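Local coordinates for DUF7790 domain-containing protein (Leptospira interrogans serogroup Icterohaemorrhagiae serovar copenhageni, PDB 6ULO) that is of unknown function but belongs to a family with a Rossmann-like fold and is probably anchored in the membrane by a transmembrane helix, at residues R253-R258 with S299-M303. Numbering follows the deposited sequence.
Sequences RTISVR and SLQVM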
loop_
_atom_site.group_PDB
_atom_site.type_symbol
_atom_site.label_atom_id
_atom_site.label_comp_id
_atom_site.label_asym_id
_atom_site.label_seq_id
_atom_site.Cartn_x
_atom_site.Cartn_y
_atom_site.Cartn_z
ATOM N N ARG A 253 2.120 -3.494 9.210
ATOM C CA ARG A 253 0.781 -3.223 9.723
ATOM C C ARG A 253 0.888 -2.142 10.793
ATOM O O ARG A 253 1.979 -1.802 11.276
ATOM C CB ARG A 253 0.128 -4.486 10.337
ATOM C CG ARG A 253 0.848 -4.990 11.580
ATOM C CD ARG A 253 0.088 -6.057 12.322
ATOM N NE ARG A 253 -0.099 -7.284 11.548
ATOM C CZ ARG A 253 0.734 -8.321 11.531
ATOM N NH1 ARG A 253 1.878 -8.290 12.200
ATOM N NH2 ARG A 253 0.420 -9.415 10.818
ATOM N N THR A 254 -0.274 -1.638 11.177
ATOM C CA THR A 254 -0.388 -0.795 12.360
ATOM C C THR A 254 -1.502 -1.339 13.243
ATOM O O THR A 254 -2.381 -2.092 12.796
ATOM C CB THR A 254 -0.739 0.647 11.965
ATOM O OG1 THR A 254 -1.878 0.652 11.090
ATOM C CG2 THR A 254 0.424 1.301 11.288
ATOM N N ILE A 255 -1.441 -0.962 14.526
ATOM C CA ILE A 255 -2.515 -1.231 15.475
ATOM C C ILE A 255 -2.805 0.033 16.272
ATOM O O ILE A 255 -2.041 1.000 16.275
ATOM C CB ILE A 255 -2.245 -2.413 16.430
ATOM C CG1 ILE A 255 -1.012 -2.143 17.306
ATOM C CG2 ILE A 255 -2.256 -3.770 15.645
ATOM C CD1 ILE A 255 -0.979 -3.065 18.552
ATOM N N SER A 256 -3.943 -0.004 16.970
ATOM C CA SER A 256 -4.371 1.172 17.721
ATOM C C SER A 256 -4.990 0.816 19.062
ATOM O O SER A 256 -5.651 1.667 19.657
ATOM C CB SER A 256 -5.342 2.007 16.866
ATOM O OG SER A 256 -6.511 1.270 16.531
ATOM N N VAL A 257 -4.802 -0.408 19.532
ATOM C CA VAL A 257 -5.360 -0.879 20.790
ATOM C C VAL A 257 -4.202 -1.299 21.686
ATOM O O VAL A 257 -3.067 -1.470 21.248
ATOM C CB VAL A 257 -6.345 -2.055 20.585
ATOM C CG1 VAL A 257 -7.482 -1.643 19.689
ATOM C CG2 VAL A 257 -5.624 -3.231 19.990
ATOM N N ARG A 258 -4.518 -1.478 22.972
ATOM C CA ARG A 258 -3.540 -1.870 23.990
ATOM C C ARG A 258 -2.298 -0.990 23.937
ATOM O O ARG A 258 -1.168 -1.468 23.871
ATOM C CB ARG A 258 -3.184 -3.360 23.918
ATOM C CG ARG A 258 -4.327 -4.309 24.296
ATOM C CD ARG A 258 -4.795 -4.098 25.746
ATOM N NE ARG A 258 -3.735 -4.211 26.753
ATOM C CZ ARG A 258 -3.349 -5.356 27.309
ATOM N NH1 ARG A 258 -3.875 -6.502 26.903
ATOM N NH2 ARG A 258 -2.411 -5.365 28.244
ATOM N N SER A 299 -4.392 -9.944 14.749
ATOM C CA SER A 299 -3.058 -9.331 14.765
ATOM C C SER A 299 -2.626 -8.927 16.182
ATOM O O SER A 299 -1.441 -9.026 16.512
ATOM C CB SER A 299 -2.976 -8.136 13.805
ATOM O OG SER A 299 -3.871 -7.115 14.171
ATOM N N LEU A 300 -3.557 -8.459 17.028
ATOM C CA LEU A 300 -3.166 -8.051 18.375
ATOM C C LEU A 300 -2.535 -9.222 19.124
ATOM O O LEU A 300 -1.469 -9.089 19.742
ATOM C CB LEU A 300 -4.384 -7.517 19.130
ATOM C CG LEU A 300 -4.167 -7.243 20.636
ATOM C CD1 LEU A 300 -3.094 -6.154 20.876
ATOM C CD2 LEU A 300 -5.504 -6.881 21.284
ATOM N N GLN A 301 -3.173 -10.384 19.058
ATOM C CA GLN A 301 -2.644 -11.553 19.747
ATOM C C GLN A 301 -1.301 -11.992 19.166
ATOM O O GLN A 301 -0.395 -12.390 19.901
ATOM C CB GLN A 301 -3.666 -12.687 19.698
ATOM C CG GLN A 301 -3.154 -13.964 20.358
ATOM C CD GLN A 301 -4.168 -15.093 20.353
ATOM O OE1 GLN A 301 -5.283 -14.953 19.849
ATOM N NE2 GLN A 301 -3.774 -16.229 20.910
ATOM N N VAL A 302 -1.151 -11.930 17.839
ATOM C CA VAL A 302 0.148 -12.188 17.214
ATOM C C VAL A 302 1.230 -11.302 17.829
ATOM O O VAL A 302 2.346 -11.753 18.128
ATOM C CB VAL A 302 0.030 -11.985 15.689
ATOM C CG1 VAL A 302 1.402 -12.048 15.005
ATOM C CG2 VAL A 302 -0.923 -13.028 15.093
ATOM N N MET A 303 0.913 -10.024 18.010
ATOM C CA MET A 303 1.890 -9.083 18.566
ATOM C C MET A 303 2.109 -9.295 20.071
ATOM O O MET A 303 3.244 -9.207 20.533
ATOM C CB MET A 303 1.445 -7.653 18.273
ATOM C CG MET A 303 1.508 -7.343 16.785
ATOM S SD MET A 303 0.870 -5.709 16.372
ATOM C CE MET A 303 1.997 -4.679 17.333
HETATM O O HOH W 1 -3.335 -4.779 12.721
#
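M303 pushes its thioether end against the side chain of I255, the two reaching toward each other tip to tip. Its methyl, CE, lies 3.6 Å from I255 CD1, and the sulfur SD sits 3.7 Å from I255 CG2, so the bent end of the methionine fits against both branches of the isoleucine. The bend is made at the last torsion (chi3 60°), which turns CE toward CG1 and CD1. On another flank of M303, the aliphatic part of R253 runs past in the opposite direction, with CD 4.1 Å from SD; the arginine then bends so that NE passes 3.8 Å from S299 CB, while NE forms a salt bridge with E227 and the side chain makes a cation-pi contact with F286. A water bridges S299 and the strand: it donates to T254 O at 2.9 Å and is hydrogen-bonded to S299 OG at 2.8 Å. Farther along, the forked end of L300 sits between V257 CG2 and R258 CG. V257 CG2 touches L300 CD2 at 3.9 Å, and the R258 chain crosses the leucine at about a right angle, its NE held by D260. The axes of 299-303 and 253-255 lie nearly perpendicular (94°), and M303 also touches strands 277-282 and 315-318: a helix laid crosswise over the end of strand 249-255, on the mixed sheet of a domain consistent with a Rossmann-like fold.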